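Local coordinates for protein putative aldehyde dehydrogenase AldY (Bacillus subtilis, PDB 4DNG) that probably oxidises aldehydes to carboxylates with NAD+ as the hydride acceptor, and may help protect the cell against ethanol and related stress, at residues P143-S151 and M218-F229; S163-N172 and W463-T471. All coordinates share one frame; numbering follows the deposited sequence.

Contact 1 of 2, residues P143-S151 and M218-F229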
loop_
_atom_site.group_PDB
_atom_site.type_symbol
_atom_site.label_atom_id
_atom_site.label_comp_id
_atom_site.label_asym_id
_atom_site.label_seq_id
_atom_site.Cartn_x
_atom_site.Cartn_y
_atom_site.Cartn_z
ATOM N N PRO A 143 -12.182 -3.181 -11.550
ATOM C CA PRO A 143 -12.307 -3.675 -10.153
ATOM C C PRO A 143 -11.006 -4.312 -9.595
ATOM O O PRO A 143 -10.132 -4.724 -10.359
ATOM C CB PRO A 143 -13.426 -4.718 -10.240
ATOM C CG PRO A 143 -13.590 -5.038 -11.697
ATOM C CD PRO A 143 -13.126 -3.841 -12.476
ATOM N N LEU A 144 -10.864 -4.375 -8.275
ATOM C CA LEU A 144 -9.676 -5.010 -7.681
ATOM C C LEU A 144 -9.830 -6.515 -7.668
ATOM O O LEU A 144 -8.895 -7.247 -8.009
ATOM C CB LEU A 144 -9.462 -4.510 -6.264
ATOM C CG LEU A 144 -8.237 -4.947 -5.482
ATOM C CD1 LEU A 144 -6.927 -4.808 -6.256
ATOM C CD2 LEU A 144 -8.219 -4.088 -4.232
ATOM N N GLY A 145 -11.026 -6.957 -7.281
ATOM C CA GLY A 145 -11.359 -8.376 -7.174
ATOM C C GLY A 145 -12.138 -8.659 -5.896
ATOM O O GLY A 145 -13.231 -8.108 -5.679
ATOM N N VAL A 146 -11.582 -9.500 -5.040
ATOM C CA VAL A 146 -12.292 -9.923 -3.836
ATOM C C VAL A 146 -11.699 -9.258 -2.611
ATOM O O VAL A 146 -10.500 -9.357 -2.382
ATOM C CB VAL A 146 -12.242 -11.445 -3.648
ATOM C CG1 VAL A 146 -12.913 -11.832 -2.336
ATOM C CG2 VAL A 146 -12.890 -12.142 -4.840
ATOM N N ILE A 147 -12.553 -8.605 -1.824
ATOM C CA ILE A 147 -12.127 -7.814 -0.673
ATOM C C ILE A 147 -12.354 -8.666 0.580
ATOM O O ILE A 147 -13.440 -9.242 0.739
ATOM C CB ILE A 147 -12.980 -6.518 -0.538
ATOM C CG1 ILE A 147 -13.042 -5.715 -1.855
ATOM C CG2 ILE A 147 -12.520 -5.650 0.632
ATOM C CD1 ILE A 147 -11.700 -5.252 -2.394
ATOM N N SER A 148 -11.331 -8.748 1.444
ATOM C CA SER A 148 -11.466 -9.289 2.788
ATOM C C SER A 148 -11.654 -8.156 3.793
ATOM O O SER A 148 -10.775 -7.296 3.979
ATOM C CB SER A 148 -10.272 -10.146 3.175
ATOM O OG SER A 148 -10.629 -11.064 4.199
ATOM N N SER A 149 -12.798 -8.189 4.464
ATOM C CA SER A 149 -13.245 -7.084 5.313
ATOM C C SER A 149 -13.519 -7.561 6.737
ATOM O O SER A 149 -14.249 -8.534 6.924
ATOM C CB SER A 149 -14.503 -6.489 4.699
ATOM O OG SER A 149 -15.104 -5.569 5.566
ATOM N N ILE A 150 -12.912 -6.881 7.719
ATOM C CA ILE A 150 -12.988 -7.237 9.137
ATOM C C ILE A 150 -13.308 -6.001 9.966
ATOM O O ILE A 150 -12.627 -4.974 9.851
ATOM C CB ILE A 150 -11.649 -7.798 9.649
ATOM C CG1 ILE A 150 -11.239 -9.037 8.851
ATOM C CG2 ILE A 150 -11.694 -8.086 11.163
ATOM C CD1 ILE A 150 -9.769 -9.376 8.970
ATOM N N SER A 151 -14.335 -6.093 10.806
ATOM C CA SER A 151 -14.732 -4.955 11.590
ATOM C C SER A 151 -14.772 -5.262 13.079
ATOM O O SER A 151 -14.887 -6.411 13.466
ATOM C CB SER A 151 -16.033 -4.351 11.066
ATOM O OG SER A 151 -17.113 -5.243 11.106
ATOM N N MET A 218 -8.983 -15.091 7.323
ATOM C CA MET A 218 -9.320 -13.868 6.599
ATOM C C MET A 218 -8.081 -13.248 5.929
ATOM O O MET A 218 -8.206 -12.348 5.084
ATOM C CB MET A 218 -9.969 -12.858 7.553
ATOM C CG MET A 218 -11.336 -13.279 8.103
ATOM S SD MET A 218 -12.604 -13.272 6.821
ATOM C CE MET A 218 -12.767 -11.556 6.412
ATOM N N LEU A 219 -6.898 -13.764 6.288
ATOM C CA LEU A 219 -5.642 -13.125 5.997
ATOM C C LEU A 219 -4.830 -13.911 4.987
ATOM O O LEU A 219 -4.202 -13.331 4.094
ATOM C CB LEU A 219 -4.834 -12.967 7.288
ATOM C CG LEU A 219 -5.432 -12.276 8.532
ATOM C CD1 LEU A 219 -4.349 -12.008 9.583
ATOM C CD2 LEU A 219 -6.157 -10.987 8.187
ATOM N N THR A 220 -4.864 -15.230 5.128
ATOM C CA THR A 220 -3.964 -16.157 4.431
ATOM C C THR A 220 -4.504 -16.643 3.088
ATOM O O THR A 220 -3.756 -17.118 2.223
ATOM C CB THR A 220 -3.760 -17.418 5.293
ATOM O OG1 THR A 220 -3.114 -17.056 6.520
ATOM C CG2 THR A 220 -2.868 -18.397 4.566
ATOM N N ASN A 221 -5.818 -16.587 2.930
ATOM C CA ASN A 221 -6.414 -17.108 1.742
ATOM C C ASN A 221 -5.787 -16.346 0.578
ATOM O O ASN A 221 -5.715 -15.104 0.617
ATOM C CB ASN A 221 -7.938 -16.951 1.782
ATOM C CG ASN A 221 -8.627 -17.734 0.680
ATOM O OD1 ASN A 221 -8.363 -17.513 -0.493
ATOM N ND2 ASN A 221 -9.502 -18.649 1.051
ATOM N N PRO A 222 -5.273 -17.083 -0.427
ATOM C CA PRO A 222 -4.647 -16.385 -1.555
ATOM C C PRO A 222 -5.624 -15.504 -2.318
ATOM O O PRO A 222 -5.181 -14.514 -2.903
ATOM C CB PRO A 222 -4.101 -17.510 -2.460
ATOM C CG PRO A 222 -4.427 -18.807 -1.789
ATOM C CD PRO A 222 -4.967 -18.527 -0.408
ATOM N N ILE A 223 -6.926 -15.828 -2.293
ATOM C CA ILE A 223 -7.935 -15.051 -3.055
ATOM C C ILE A 223 -7.963 -13.509 -2.879
ATOM O O ILE A 223 -7.677 -12.779 -3.826
ATOM C CB ILE A 223 -9.380 -15.563 -2.876
ATOM C CG1 ILE A 223 -9.509 -17.081 -3.151
ATOM C CG2 ILE A 223 -10.324 -14.741 -3.759
ATOM C CD1 ILE A 223 -9.021 -17.565 -4.494
ATOM N N PRO A 224 -8.336 -13.010 -1.681
ATOM C CA PRO A 224 -8.681 -11.590 -1.628
ATOM C C PRO A 224 -7.506 -10.700 -1.935
ATOM O O PRO A 224 -6.385 -11.021 -1.524
ATOM C CB PRO A 224 -9.084 -11.376 -0.150
ATOM C CG PRO A 224 -8.392 -12.449 0.600
ATOM C CD PRO A 224 -8.344 -13.633 -0.340
ATOM N N ARG A 225 -7.757 -9.568 -2.598
ATOM C CA ARG A 225 -6.668 -8.662 -2.987
ATOM C C ARG A 225 -6.505 -7.427 -2.101
ATOM O O ARG A 225 -5.523 -6.695 -2.223
ATOM C CB ARG A 225 -6.763 -8.307 -4.460
ATOM C CG ARG A 225 -6.019 -9.295 -5.329
ATOM C CD ARG A 225 -6.400 -9.181 -6.790
ATOM N NE ARG A 225 -6.324 -10.499 -7.430
ATOM C CZ ARG A 225 -5.626 -10.780 -8.528
ATOM N NH1 ARG A 225 -4.940 -9.832 -9.156
ATOM N NH2 ARG A 225 -5.632 -12.018 -9.013
ATOM N N LEU A 226 -7.455 -7.227 -1.185
ATOM C CA LEU A 226 -7.335 -6.207 -0.140
ATOM C C LEU A 226 -7.865 -6.737 1.179
ATOM O O LEU A 226 -8.926 -7.379 1.209
ATOM C CB LEU A 226 -8.090 -4.952 -0.528
ATOM C CG LEU A 226 -8.284 -3.846 0.502
ATOM C CD1 LEU A 226 -7.127 -2.885 0.520
ATOM C CD2 LEU A 226 -9.533 -3.081 0.147
ATOM N N ILE A 227 -7.102 -6.494 2.249
ATOM C CA ILE A 227 -7.552 -6.697 3.613
ATOM C C ILE A 227 -7.890 -5.333 4.165
ATOM O O ILE A 227 -7.049 -4.433 4.185
ATOM C CB ILE A 227 -6.474 -7.253 4.572
ATOM C CG1 ILE A 227 -5.645 -8.378 3.954
ATOM C CG2 ILE A 227 -7.130 -7.721 5.872
ATOM C CD1 ILE A 227 -6.463 -9.580 3.573
ATOM N N SER A 228 -9.119 -5.207 4.637
ATOM C CA SER A 228 -9.614 -4.022 5.304
ATOM C C SER A 228 -9.802 -4.400 6.785
ATOM O O SER A 228 -10.499 -5.363 7.080
ATOM C CB SER A 228 -10.945 -3.623 4.647
ATOM O OG SER A 228 -11.520 -2.517 5.299
ATOM N N PHE A 229 -9.163 -3.666 7.702
ATOM C CA PHE A 229 -9.176 -3.988 9.137
ATOM C C PHE A 229 -9.209 -2.730 10.007
ATOM O O PHE A 229 -8.525 -1.741 9.714
ATOM C CB PHE A 229 -7.941 -4.843 9.498
ATOM C CG PHE A 229 -7.782 -5.136 10.985
ATOM C CD1 PHE A 229 -8.550 -6.114 11.608
ATOM C CD2 PHE A 229 -6.837 -4.460 11.747
ATOM C CE1 PHE A 229 -8.406 -6.389 12.970
ATOM C CE2 PHE A 229 -6.678 -4.731 13.103
ATOM C CZ PHE A 229 -7.472 -5.696 13.719
#
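Ile150 packs against two elements of the partner segment, since its two branches part at CB. CG2 meets the Phe229 ring at its edge, near the ring plane, 3.7 Å from CD1 of Phe229. The other branch, with CG1 anti to the carbonyl carbon (chi1 -59°), slides past Met218 in the opposite direction, so that CD1 of Ile150 lies 3.8 Å from CB of Met218. The Ile150 side chain crosses that of Leu219 at about a right angle, its CD1 touching CD2 of Leu219. With an alanine here, the ring edge of Phe229 and the side chains of Met218 and Leu219 would probably lose their common apolar partner, opening a gap between strand and short helix.

Ser148 faces the same way as Ile150 but is small and polar. Its OG, swung anti to the backbone N (chi1 -157°), donates to Met218 O over 2.9 Å, in the carbonyl plane and on a lone pair. This ties the short helix 217-220 to the strand, while CB of Ser148 rests 3.7 Å from CB of Pro224. On the other face Ile147 and Leu226 lie side by side, pointing the same way, and Leu144 crosses Leu226. At the loop, CG2 of Val146 meets CG2 of Ile223 at 3.8 Å.

The two strands run parallel, 17° apart, as neighbours in the sheet of the Rossmann-like NAD-binding domain of aldehyde dehydrogenases. Ser148 bonds to the residues flanking Ile227, its partner across the pair: its N gives to Leu226 O, and its O takes Ser228 N at 2.7 Å. Strand 226-231 leads into Gly231-Gly236, which by similarity probably bind NAD+, and Phe229 touches Val235 there. The chemistry is thus that of a buried, uncharged sheet core, with the one charged residue, Arg225, turned to Asp429 of the second subunit.

Contact 2 of 2, residues S163-N172 and W463-T471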
loop_
_atom_site.group_PDB
_atom_site.type_symbol
_atom_site.label_atom_id
_atom_site.label_comp_id
_atom_site.label_asym_id
_atom_site.label_seq_id
_atom_site.Cartn_x
_atom_site.Cartn_y
_atom_site.Cartn_z
ATOM N N SER A 163 -16.300 -0.264 4.108
ATOM C CA SER A 163 -15.603 -1.119 3.157
ATOM C C SER A 163 -16.541 -1.827 2.209
ATOM O O SER A 163 -16.212 -2.049 1.038
ATOM C CB SER A 163 -14.712 -2.136 3.862
ATOM O OG SER A 163 -13.782 -1.450 4.670
ATOM N N ILE A 164 -17.698 -2.212 2.715
ATOM C CA ILE A 164 -18.659 -2.922 1.890
ATOM C C ILE A 164 -19.112 -2.060 0.691
ATOM O O ILE A 164 -19.053 -2.500 -0.463
ATOM C CB ILE A 164 -19.834 -3.433 2.741
ATOM C CG1 ILE A 164 -19.344 -4.573 3.644
ATOM C CG2 ILE A 164 -20.991 -3.833 1.851
ATOM C CD1 ILE A 164 -20.254 -4.909 4.808
ATOM N N ALA A 165 -19.495 -0.816 0.946
ATOM C CA ALA A 165 -20.178 -0.038 -0.107
ATOM C C ALA A 165 -19.275 0.394 -1.289
ATOM O O ALA A 165 -19.650 0.221 -2.441
ATOM C CB ALA A 165 -20.949 1.141 0.492
ATOM N N PRO A 166 -18.080 0.948 -1.012
ATOM C CA PRO A 166 -17.154 1.171 -2.138
ATOM C C PRO A 166 -16.769 -0.115 -2.882
ATOM O O PRO A 166 -16.731 -0.135 -4.114
ATOM C CB PRO A 166 -15.917 1.779 -1.473
ATOM C CG PRO A 166 -16.152 1.704 0.007
ATOM C CD PRO A 166 -17.631 1.630 0.211
ATOM N N ALA A 167 -16.504 -1.185 -2.142
ATOM C CA ALA A 167 -16.182 -2.466 -2.754
ATOM C C ALA A 167 -17.219 -2.851 -3.804
ATOM O O ALA A 167 -16.892 -3.079 -4.975
ATOM C CB ALA A 167 -16.100 -3.545 -1.696
ATOM N N ILE A 168 -18.470 -2.927 -3.368
ATOM C CA ILE A 168 -19.555 -3.303 -4.253
ATOM C C ILE A 168 -19.789 -2.265 -5.372
ATOM O O ILE A 168 -20.044 -2.631 -6.516
ATOM C CB ILE A 168 -20.836 -3.598 -3.446
ATOM C CG1 ILE A 168 -20.661 -4.933 -2.714
ATOM C CG2 ILE A 168 -22.069 -3.578 -4.350
ATOM C CD1 ILE A 168 -21.604 -5.120 -1.546
ATOM N N ALA A 169 -19.667 -0.984 -5.045
ATOM C CA ALA A 169 -19.815 0.081 -6.031
ATOM C C ALA A 169 -18.867 -0.088 -7.206
ATOM O O ALA A 169 -19.217 0.228 -8.345
ATOM C CB ALA A 169 -19.573 1.426 -5.378
ATOM N N LEU A 170 -17.668 -0.592 -6.926
ATOM C CA LEU A 170 -16.606 -0.618 -7.921
ATOM C C LEU A 170 -16.356 -2.023 -8.453
ATOM O O LEU A 170 -15.247 -2.368 -8.893
ATOM C CB LEU A 170 -15.342 0.037 -7.344
ATOM C CG LEU A 170 -15.553 1.524 -6.998
ATOM C CD1 LEU A 170 -14.533 2.030 -5.999
ATOM C CD2 LEU A 170 -15.538 2.375 -8.264
ATOM N N GLY A 171 -17.403 -2.838 -8.400
ATOM C CA GLY A 171 -17.414 -4.134 -9.065
ATOM C C GLY A 171 -16.667 -5.230 -8.353
ATOM O O GLY A 171 -16.350 -6.258 -8.952
ATOM N N ASN A 172 -16.368 -5.022 -7.080
ATOM C CA ASN A 172 -15.724 -6.071 -6.297
ATOM C C ASN A 172 -16.758 -6.952 -5.610
ATOM O O ASN A 172 -17.946 -6.639 -5.599
ATOM C CB ASN A 172 -14.785 -5.463 -5.256
ATOM C CG ASN A 172 -13.793 -4.507 -5.865
ATOM O OD1 ASN A 172 -12.876 -4.931 -6.582
ATOM N ND2 ASN A 172 -13.967 -3.203 -5.586
ATOM N N TRP A 463 -9.769 9.253 -3.217
ATOM C CA TRP A 463 -8.816 8.384 -2.516
ATOM C C TRP A 463 -9.336 6.979 -2.317
ATOM O O TRP A 463 -8.550 6.022 -2.271
ATOM C CB TRP A 463 -8.332 9.001 -1.194
ATOM C CG TRP A 463 -9.400 9.618 -0.305
ATOM C CD1 TRP A 463 -10.023 10.857 -0.460
ATOM C CD2 TRP A 463 -9.977 9.057 0.942
ATOM N NE1 TRP A 463 -10.922 11.087 0.553
ATOM C CE2 TRP A 463 -10.949 10.052 1.427
ATOM C CE3 TRP A 463 -9.802 7.876 1.669
ATOM C CZ2 TRP A 463 -11.696 9.851 2.588
ATOM C CZ3 TRP A 463 -10.562 7.688 2.838
ATOM C CH2 TRP A 463 -11.484 8.652 3.282
ATOM N N VAL A 464 -10.661 6.849 -2.231
ATOM C CA VAL A 464 -11.316 5.556 -2.018
ATOM C C VAL A 464 -11.423 4.742 -3.307
ATOM O O VAL A 464 -11.206 3.528 -3.304
ATOM C CB VAL A 464 -12.721 5.720 -1.411
ATOM C CG1 VAL A 464 -13.166 4.419 -0.769
ATOM C CG2 VAL A 464 -12.731 6.833 -0.374
ATOM N N VAL A 465 -11.764 5.413 -4.401
ATOM C CA VAL A 465 -11.842 4.785 -5.729
ATOM C C VAL A 465 -10.527 4.089 -6.090
ATOM O O VAL A 465 -10.539 2.947 -6.532
ATOM C CB VAL A 465 -12.299 5.807 -6.816
ATOM C CG1 VAL A 465 -11.924 5.367 -8.222
ATOM C CG2 VAL A 465 -13.805 6.039 -6.726
ATOM N N GLU A 466 -9.398 4.761 -5.868
ATOM C CA GLU A 466 -8.079 4.153 -6.090
ATOM C C GLU A 466 -7.882 2.912 -5.215
ATOM O O GLU A 466 -7.245 1.962 -5.648
ATOM C CB GLU A 466 -6.922 5.136 -5.820
ATOM C CG GLU A 466 -7.048 6.540 -6.414
ATOM C CD GLU A 466 -7.054 6.580 -7.940
ATOM O OE1 GLU A 466 -6.385 5.745 -8.594
ATOM O OE2 GLU A 466 -7.731 7.474 -8.495
ATOM N N GLU A 467 -8.431 2.922 -3.994
ATOM C CA GLU A 467 -8.197 1.836 -3.030
ATOM C C GLU A 467 -8.884 0.558 -3.461
ATOM O O GLU A 467 -8.340 -0.526 -3.289
ATOM C CB GLU A 467 -8.638 2.217 -1.606
ATOM C CG GLU A 467 -7.609 2.971 -0.762
ATOM C CD GLU A 467 -8.117 3.295 0.650
ATOM O OE1 GLU A 467 -8.466 4.471 0.916
ATOM O OE2 GLU A 467 -8.180 2.378 1.501
ATOM N N PHE A 468 -10.061 0.695 -4.062
ATOM C CA PHE A 468 -10.894 -0.458 -4.416
ATOM C C PHE A 468 -10.887 -0.758 -5.905
ATOM O O PHE A 468 -11.623 -1.626 -6.378
ATOM C CB PHE A 468 -12.327 -0.270 -3.885
ATOM C CG PHE A 468 -12.407 -0.310 -2.384
ATOM C CD1 PHE A 468 -12.584 -1.519 -1.717
ATOM C CD2 PHE A 468 -12.264 0.857 -1.636
ATOM C CE1 PHE A 468 -12.638 -1.566 -0.329
ATOM C CE2 PHE A 468 -12.312 0.816 -0.257
ATOM C CZ PHE A 468 -12.497 -0.398 0.400
ATOM N N THR A 469 -10.046 -0.051 -6.650
ATOM C CA THR A 469 -9.893 -0.359 -8.074
ATOM C C THR A 469 -8.455 -0.530 -8.438
ATOM O O THR A 469 -7.572 -0.048 -7.721
ATOM C CB THR A 469 -10.490 0.724 -8.992
ATOM O OG1 THR A 469 -9.765 1.958 -8.834
ATOM C CG2 THR A 469 -11.978 0.924 -8.686
ATOM N N VAL A 470 -8.221 -1.217 -9.555
ATOM C CA VAL A 470 -6.887 -1.279 -10.134
ATOM C C VAL A 470 -6.747 -0.418 -11.403
ATOM O O VAL A 470 -7.698 -0.182 -12.164
ATOM C CB VAL A 470 -6.440 -2.729 -10.346
ATOM C CG1 VAL A 470 -7.077 -3.321 -11.595
ATOM C CG2 VAL A 470 -4.919 -2.810 -10.402
ATOM N N THR A 471 -5.546 0.089 -11.609
ATOM C CA THR A 471 -5.246 0.861 -12.801
ATOM C C THR A 471 -4.656 -0.094 -13.826
ATOM O O THR A 471 -3.618 -0.715 -13.576
ATOM C CB THR A 471 -4.290 2.018 -12.457
ATOM O OG1 THR A 471 -5.064 3.146 -12.040
ATOM C CG2 THR A 471 -3.423 2.422 -13.648
#
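Phe468 packs on Pro166 and Ala167 close to where helix 156-169 stops in a Schellman motif, with Gly171 as its C-prime residue. There the N of Gly171 returns to Ile168 O and the N of Asn172 to Ala167 O, and the positive phi of Gly171 is easy for a residue without a side chain. The short helical segments lie 69° apart.

With CG anti to the carbonyl carbon (chi1 -68°), the Phe468 ring is carried against helix 156-169 and offers one face to the proline: Pro166 CB stands 4.1 Å from the ring centroid, a CH-pi contact that suits the rigid pyrrolidine. Ala167 N lies over the same face, and the small alanine lets the ring approach the helix backbone. Pro166 CB also reaches CG1 of Val464, 3.9 Å away.

The side chain of Leu170, just past the helix, crosses that of Phe468 at about a right angle, with CD1 3.8 Å from CB of Phe468, and rests on Val465 as well. Its CB touches Thr469 CG2 at 3.7 Å.

Asn172 is the polar joint. Its ND2 donates to Phe468 O at 2.9 Å, on an in-plane lone pair and close to the plane of its own amide. It also donates to Ala167 O at 3.0 Å, which sits tilted from the amide plane. Its OD1 takes Gly145 N, so an amide, donor and acceptor at once, fits well in this buried place.

Thr469 begins strand 469-477. Its OG1 sits between backbone N and carbonyl carbon (chi1 65°), which turns CG2 to Leu170 and lets OG1 donate to Val465 O over 2.6 Å, from above the carbonyl plane.

In the fold
Both contacts are buried and touch one another, but they hold different elements. Contact 1 pairs neighbouring parallel strands by backbone bonds and adds the short helix and loop before the second strand by side chains; contact 2 is a helix end packed on a helix-to-strand turn, held mostly by apolar side chains and a single amide. They share a sheet, since strand 469-477 runs beside strand 135-150, and helix 156-169 follows that strand in the chain. Polar bonds join them, among them Ser163 OG with Ser228 OG. Contact 1 reaches the surface at Arg225, toward the second subunit, whereas no touching residue of contact 2 is exposed.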